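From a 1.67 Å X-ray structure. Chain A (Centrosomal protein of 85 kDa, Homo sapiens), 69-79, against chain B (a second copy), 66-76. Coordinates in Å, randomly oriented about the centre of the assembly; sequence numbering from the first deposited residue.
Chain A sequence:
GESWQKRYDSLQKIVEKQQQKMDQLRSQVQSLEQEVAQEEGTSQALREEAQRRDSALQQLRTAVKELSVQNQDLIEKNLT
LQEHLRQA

Chain A, residues 69-79: VQNQDLIEKNL
Chain B 66-76: ELSVQNQDLIE

Parallel coiled coils often admit an asparagine to an apolar core, and two copies of one sequence can then solve the same packing problem differently. In this segment of the centrosomal protein of 85 kDa, both stretches are helical throughout, with phi/psi near -64/-41 and i to i+4 backbone hydrogen bonds. They run in the same direction at 19°, their axes 9.6 Å apart at closest approach, in register: the CA atoms of A:Asn71 and B:Asn71 lie 5.6 Å apart, those of A:Leu74 and B:Leu74 6.3 Å.

The asparagine pair breaks the symmetry. A:Asn71 takes chi1 m (-70°) with chi2 -8°, points toward the partner and is buried as a knob among B:Leu67, B:Gln70, B:Asn71 and B:Leu74. The A:Asn71 amide is well satisfied there: its ND2 donates to B:Leu67 O (2.9 Å) and B:Gln70 OE1 (2.8 Å), while its OD1 accepts from B:Asn71 ND2 (2.9 Å). B:Asn71, whose CA-to-CB bond points sideways, instead adopts chi1 t (-173°) and chi2 -101°, which brings its ND2 to that oxygen. B:Gln70, extended with chi1 and chi2 both t, carries its OE1 to the A:Asn71 amide.

One turn on, A:Leu74 and B:Leu74 share the m,t rotamer, and A:Leu74 CB meets B:Leu74 CB at 3.9 Å. B:Leu74 fills the hole formed by A:Asn71, A:Leu74, A:Ile75 and A:Asn78; its branched end reaches both the polar and the apolar walls of this pocket, with B:Leu74 CD1 3.4 Å from A:Asn71 O and B:Leu74 CD2 3.6 Å from A:Ile75 CG1. A:Leu74 CD2 meets B:Ile75 CD1 at 3.4 Å. The B:Ile75 CA-to-CB bond points away, but chi1 and chi2 both m return its end to the interface. A:Ile75, sideways and m,t, likewise ends nearer the partner. Finally, A:Asn78 (m, chi2 -14°) gives B:Leu74 O a weak hydrogen bond from ND2 at 3.4 Å. Together the stretches bury 459 Å².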

ATOM      1  N   VAL A  69      30.820  10.791  13.385  1.00 17.62           N
ATOM      2  CA  VAL A  69      32.220  10.401  13.537  1.00 21.42           C
ATOM      3  C   VAL A  69      33.137  11.592  13.293  1.00 26.63           C
ATOM      4  O   VAL A  69      34.165  11.748  13.964  1.00 22.44           O
ATOM      5  CB  VAL A  69      32.565   9.219  12.610  1.00 20.29           C
ATOM      6  CG1 VAL A  69      32.313   9.581  11.158  1.00 29.67           C
ATOM      7  CG2 VAL A  69      34.019   8.810  12.813  1.00 26.48           C
ATOM      8  N   GLN A  70      32.787  12.451  12.334  1.00 16.82           N
ATOM      9  CA  GLN A  70      33.594  13.643  12.097  1.00 24.45           C
ATOM     10  C   GLN A  70      33.606  14.549  13.319  1.00 28.56           C
ATOM     11  O   GLN A  70      34.649  15.111  13.676  1.00 17.11           O
ATOM     12  CB  GLN A  70      33.076  14.402  10.877  1.00 25.59           C
ATOM     13  CG  GLN A  70      33.254  13.657   9.565  1.00 37.50           C
ATOM     14  CD  GLN A  70      33.088  14.559   8.357  1.00 53.41           C
ATOM     15  OE1 GLN A  70      32.730  15.729   8.486  1.00 61.41           O
ATOM     16  NE2 GLN A  70      33.358  14.018   7.172  1.00 54.46           N
ATOM     17  N   ASN A  71      32.455  14.706  13.976  1.00 15.85           N
ATOM     18  CA  ASN A  71      32.410  15.563  15.154  1.00 19.24           C
ATOM     19  C   ASN A  71      33.156  14.935  16.324  1.00 22.97           C
ATOM     20  O   ASN A  71      33.839  15.638  17.078  1.00 19.76           O
ATOM     21  CB  ASN A  71      30.963  15.873  15.528  1.00 21.12           C
ATOM     22  CG  ASN A  71      30.288  16.789  14.521  1.00 26.42           C
ATOM     23  OD1 ASN A  71      30.937  17.321  13.616  1.00 19.10           O
ATOM     24  ND2 ASN A  71      28.986  16.984  14.677  1.00 23.19           N
ATOM     25  N   GLN A  72      33.050  13.612  16.492  1.00 25.62           N
ATOM     26  CA  GLN A  72      33.815  12.947  17.544  1.00 23.51           C
ATOM     27  C   GLN A  72      35.313  13.124  17.328  1.00 17.40           C
ATOM     28  O   GLN A  72      36.070  13.319  18.286  1.00 21.02           O
ATOM     29  CB  GLN A  72      33.460  11.461  17.607  1.00 18.55           C
ATOM     30  CG  GLN A  72      32.028  11.182  18.026  1.00 23.11           C
ATOM     31  CD  GLN A  72      31.691  11.761  19.386  1.00 55.95           C
ATOM     32  OE1 GLN A  72      32.551  11.862  20.263  1.00 68.63           O
ATOM     33  NE2 GLN A  72      30.433  12.150  19.568  1.00 63.53           N
ATOM     34  N   ASP A  73      35.756  13.051  16.073  1.00 17.11           N
ATOM     35  CA  ASP A  73      37.171  13.236  15.766  1.00 17.54           C
ATOM     36  C   ASP A  73      37.612  14.666  16.067  1.00 15.59           C
ATOM     37  O   ASP A  73      38.695  14.885  16.624  1.00 20.70           O
ATOM     38  CB  ASP A  73      37.418  12.863  14.301  1.00 18.15           C
ATOM     39  CG  ASP A  73      38.875  12.982  13.891  1.00 18.92           C
ATOM     40  OD1 ASP A  73      39.740  12.353  14.537  1.00 20.39           O
ATOM     41  OD2 ASP A  73      39.145  13.687  12.896  1.00 27.52           O
ATOM     42  N   LEU A  74      36.771  15.652  15.736  1.00 19.51           N
ATOM     43  CA  LEU A  74      37.083  17.038  16.085  1.00 21.19           C
ATOM     44  C   LEU A  74      37.159  17.228  17.595  1.00 19.94           C
ATOM     45  O   LEU A  74      38.020  17.962  18.091  1.00 18.93           O
ATOM     46  CB  LEU A  74      36.045  17.983  15.480  1.00 21.02           C
ATOM     47  CG  LEU A  74      36.232  18.348  14.007  1.00 19.25           C
ATOM     48  CD1 LEU A  74      34.978  19.009  13.454  1.00 20.41           C
ATOM     49  CD2 LEU A  74      37.440  19.256  13.837  1.00 25.00           C
ATOM     50  N   ILE A  75      36.260  16.587  18.343  1.00 15.60           N
ATOM     51  CA  ILE A  75      36.328  16.668  19.800  1.00 18.09           C
ATOM     52  C   ILE A  75      37.662  16.128  20.298  1.00 26.18           C
ATOM     53  O   ILE A  75      38.289  16.704  21.197  1.00 18.80           O
ATOM     54  CB  ILE A  75      35.139  15.922  20.433  1.00 17.72           C
ATOM     55  CG1 ILE A  75      33.835  16.672  20.137  1.00 13.40           C
ATOM     56  CG2 ILE A  75      35.359  15.737  21.930  1.00 24.15           C
ATOM     57  CD1 ILE A  75      32.578  15.941  20.574  1.00 22.50           C
ATOM     58  N   GLU A  76      38.125  15.019  19.715  1.00 20.60           N
ATOM     59  CA  GLU A  76      39.416  14.469  20.111  1.00 25.12           C
ATOM     60  C   GLU A  76      40.560  15.396  19.718  1.00 18.49           C
ATOM     61  O   GLU A  76      41.511  15.578  20.487  1.00 19.67           O
ATOM     62  CB  GLU A  76      39.611  13.083  19.497  1.00 22.17           C
ATOM     63  CG  GLU A  76      41.053  12.598  19.560  1.00 40.36           C
ATOM     64  CD  GLU A  76      41.197  11.131  19.217  1.00 30.35           C
ATOM     65  OE1 GLU A  76      40.632  10.291  19.948  1.00 42.57           O
ATOM     66  OE2 GLU A  76      41.872  10.820  18.214  1.00 32.54           O
ATOM     67  N   LYS A  77      40.491  15.990  18.525  1.00 14.93           N
ATOM     68  CA  LYS A  77      41.554  16.898  18.101  1.00 17.39           C
ATOM     69  C   LYS A  77      41.592  18.146  18.973  1.00 20.93           C
ATOM     70  O   LYS A  77      42.671  18.684  19.257  1.00 21.19           O
ATOM     71  CB  LYS A  77      41.377  17.264  16.627  1.00 21.51           C
ATOM     72  CG  LYS A  77      41.470  16.060  15.697  1.00 20.37           C
ATOM     73  CD  LYS A  77      41.723  16.462  14.252  1.00 32.82           C
ATOM     74  CE  LYS A  77      40.472  17.000  13.583  1.00 30.70           C
ATOM     75  NZ  LYS A  77      40.689  17.211  12.121  1.00 33.37           N
ATOM     76  N   ASN A  78      40.428  18.616  19.421  1.00 14.02           N
ATOM     77  CA  ASN A  78      40.412  19.766  20.318  1.00 16.88           C
ATOM     78  C   ASN A  78      41.059  19.426  21.654  1.00 18.99           C
ATOM     79  O   ASN A  78      41.843  20.221  22.191  1.00 16.88           O
ATOM     80  CB  ASN A  78      38.979  20.261  20.510  1.00 14.30           C
ATOM     81  CG  ASN A  78      38.454  20.995  19.289  1.00 18.79           C
ATOM     82  OD1 ASN A  78      39.218  21.359  18.394  1.00 17.42           O
ATOM     83  ND2 ASN A  78      37.146  21.224  19.250  1.00 22.96           N
ATOM     84  N   LEU A  79      40.758  18.246  22.199  1.00 16.41           N
ATOM     85  CA  LEU A  79      41.396  17.831  23.443  1.00 19.25           C
ATOM     86  C   LEU A  79      42.908  17.749  23.280  1.00 23.90           C
ATOM     87  O   LEU A  79      43.660  18.096  24.199  1.00 18.10           O
ATOM     88  CB  LEU A  79      40.824  16.489  23.900  1.00 20.70           C
ATOM     89  CG  LEU A  79      39.352  16.537  24.308  1.00 31.23           C
ATOM     90  CD1 LEU A  79      38.886  15.178  24.806  1.00 42.00           C
ATOM     91  CD2 LEU A  79      39.130  17.610  25.366  1.00 37.97           C
TER
ATOM     92  N   GLU B  66      21.452  19.490  12.915  1.00 14.46           N
ATOM     93  CA  GLU B  66      21.992  19.677  14.262  1.00 16.18           C
ATOM     94  C   GLU B  66      23.454  19.255  14.330  1.00 17.00           C
ATOM     95  O   GLU B  66      24.270  19.917  14.983  1.00 18.47           O
ATOM     96  CB  GLU B  66      21.171  18.892  15.287  1.00 15.83           C
ATOM     97  CG  GLU B  66      19.723  19.359  15.440  1.00 24.67           C
ATOM     98  CD  GLU B  66      18.921  18.482  16.391  1.00 34.53           C
ATOM     99  OE1 GLU B  66      19.448  17.438  16.830  1.00 53.28           O
ATOM    100  OE2 GLU B  66      17.764  18.835  16.699  1.00 43.10           O
ATOM    101  N   LEU B  67      23.800  18.149  13.670  1.00 16.01           N
ATOM    102  CA  LEU B  67      25.191  17.711  13.645  1.00 17.30           C
ATOM    103  C   LEU B  67      26.062  18.661  12.835  1.00 17.20           C
ATOM    104  O   LEU B  67      27.258  18.800  13.122  1.00 16.36           O
ATOM    105  CB  LEU B  67      25.280  16.286  13.091  1.00 13.02           C
ATOM    106  CG  LEU B  67      24.774  15.191  14.033  1.00 18.30           C
ATOM    107  CD1 LEU B  67      24.555  13.877  13.288  1.00 17.82           C
ATOM    108  CD2 LEU B  67      25.741  14.995  15.193  1.00 23.27           C
ATOM    109  N   SER B  68      25.488  19.327  11.828  1.00 13.19           N
ATOM    110  CA  SER B  68      26.247  20.329  11.085  1.00 16.52           C
ATOM    111  C   SER B  68      26.549  21.548  11.948  1.00 17.48           C
ATOM    112  O   SER B  68      27.637  22.125  11.851  1.00 18.32           O
ATOM    113  CB  SER B  68      25.488  20.741   9.824  1.00 19.20           C
ATOM    114  OG  SER B  68      25.326  19.638   8.952  1.00 27.64           O
ATOM    115  N   VAL B  69      25.598  21.957  12.794  1.00 16.67           N
ATOM    116  CA  VAL B  69      25.849  23.062  13.720  1.00 14.40           C
ATOM    117  C   VAL B  69      26.954  22.689  14.700  1.00 17.60           C
ATOM    118  O   VAL B  69      27.883  23.469  14.944  1.00 20.32           O
ATOM    119  CB  VAL B  69      24.555  23.456  14.456  1.00 14.16           C
ATOM    120  CG1 VAL B  69      24.858  24.462  15.561  1.00 20.64           C
ATOM    121  CG2 VAL B  69      23.541  24.028  13.482  1.00 22.56           C
ATOM    122  N   GLN B  70      26.868  21.489  15.282  1.00 16.58           N
ATOM    123  CA  GLN B  70      27.928  21.032  16.176  1.00 16.58           C
ATOM    124  C   GLN B  70      29.274  21.016  15.463  1.00 19.86           C
ATOM    125  O   GLN B  70      30.298  21.401  16.040  1.00 18.35           O
ATOM    126  CB  GLN B  70      27.603  19.642  16.724  1.00 19.31           C
ATOM    127  CG  GLN B  70      28.659  19.118  17.697  1.00 28.24           C
ATOM    128  CD  GLN B  70      28.470  17.655  18.076  1.00 29.70           C
ATOM    129  OE1 GLN B  70      27.924  16.859  17.309  1.00 29.94           O
ATOM    130  NE2 GLN B  70      28.935  17.295  19.267  1.00 42.48           N
ATOM    131  N   ASN B  71      29.289  20.558  14.209  1.00 15.05           N
ATOM    132  CA  ASN B  71      30.517  20.556  13.420  1.00 24.34           C
ATOM    133  C   ASN B  71      31.115  21.956  13.326  1.00 16.08           C
ATOM    134  O   ASN B  71      32.320  22.145  13.533  1.00 19.54           O
ATOM    135  CB  ASN B  71      30.228  19.996  12.025  1.00 17.08           C
ATOM    136  CG  ASN B  71      31.480  19.811  11.195  1.00 14.86           C
ATOM    137  OD1 ASN B  71      31.795  20.630  10.331  1.00 20.41           O
ATOM    138  ND2 ASN B  71      32.198  18.723  11.445  1.00 21.14           N
ATOM    139  N   GLN B  72      30.287  22.953  13.000  1.00 15.79           N
ATOM    140  CA  GLN B  72      30.785  24.322  12.899  1.00 21.48           C
ATOM    141  C   GLN B  72      31.307  24.817  14.242  1.00 15.34           C
ATOM    142  O   GLN B  72      32.353  25.474  14.309  1.00 17.01           O
ATOM    143  CB  GLN B  72      29.685  25.248  12.378  1.00 22.41           C
ATOM    144  CG  GLN B  72      29.345  25.041  10.907  1.00 44.65           C
ATOM    145  CD  GLN B  72      28.195  25.916  10.430  1.00 52.08           C
ATOM    146  OE1 GLN B  72      27.626  26.694  11.196  1.00 36.93           O
ATOM    147  NE2 GLN B  72      27.848  25.786   9.153  1.00 60.12           N
ATOM    148  N   ASP B  73      30.583  24.513  15.322  1.00 16.29           N
ATOM    149  CA  ASP B  73      31.029  24.876  16.664  1.00 17.67           C
ATOM    150  C   ASP B  73      32.416  24.311  16.952  1.00 18.11           C
ATOM    151  O   ASP B  73      33.320  25.034  17.393  1.00 19.64           O
ATOM    152  CB  ASP B  73      30.004  24.367  17.680  1.00 18.15           C
ATOM    153  CG  ASP B  73      30.378  24.691  19.106  1.00 19.78           C
ATOM    154  OD1 ASP B  73      30.325  25.881  19.476  1.00 20.53           O
ATOM    155  OD2 ASP B  73      30.709  23.752  19.859  1.00 22.04           O
ATOM    156  N   LEU B  74      32.606  23.016  16.689  1.00 14.15           N
ATOM    157  CA  LEU B  74      33.879  22.366  16.982  1.00 14.25           C
ATOM    158  C   LEU B  74      34.993  22.892  16.086  1.00 15.64           C
ATOM    159  O   LEU B  74      36.148  22.997  16.517  1.00 17.34           O
ATOM    160  CB  LEU B  74      33.737  20.854  16.827  1.00 12.25           C
ATOM    161  CG  LEU B  74      32.840  20.171  17.857  1.00 16.56           C
ATOM    162  CD1 LEU B  74      32.493  18.755  17.412  1.00 22.33           C
ATOM    163  CD2 LEU B  74      33.519  20.154  19.217  1.00 14.61           C
ATOM    164  N   ILE B  75      34.674  23.218  14.833  1.00 14.06           N
ATOM    165  CA  ILE B  75      35.681  23.797  13.946  1.00 20.48           C
ATOM    166  C   ILE B  75      36.115  25.167  14.451  1.00 18.92           C
ATOM    167  O   ILE B  75      37.311  25.495  14.463  1.00 17.29           O
ATOM    168  CB  ILE B  75      35.148  23.876  12.505  1.00 18.60           C
ATOM    169  CG1 ILE B  75      34.984  22.477  11.919  1.00 21.91           C
ATOM    170  CG2 ILE B  75      36.078  24.716  11.634  1.00 20.73           C
ATOM    171  CD1 ILE B  75      36.283  21.718  11.797  1.00 29.44           C
ATOM    172  N   GLU B  76      35.156  25.989  14.875  1.00 15.66           N
ATOM    173  CA  GLU B  76      35.498  27.307  15.398  1.00 18.20           C
ATOM    174  C   GLU B  76      36.327  27.191  16.673  1.00 18.82           C
ATOM    175  O   GLU B  76      37.303  27.927  16.852  1.00 18.39           O
ATOM    176  CB  GLU B  76      34.220  28.118  15.626  1.00 18.28           C
ATOM    177  CG  GLU B  76      33.502  28.446  14.318  1.00 18.21           C
ATOM    178  CD  GLU B  76      32.145  29.097  14.514  1.00 25.44           C
ATOM    179  OE1 GLU B  76      31.603  29.038  15.636  1.00 22.91           O
ATOM    180  OE2 GLU B  76      31.619  29.675  13.539  1.00 28.38           O
TER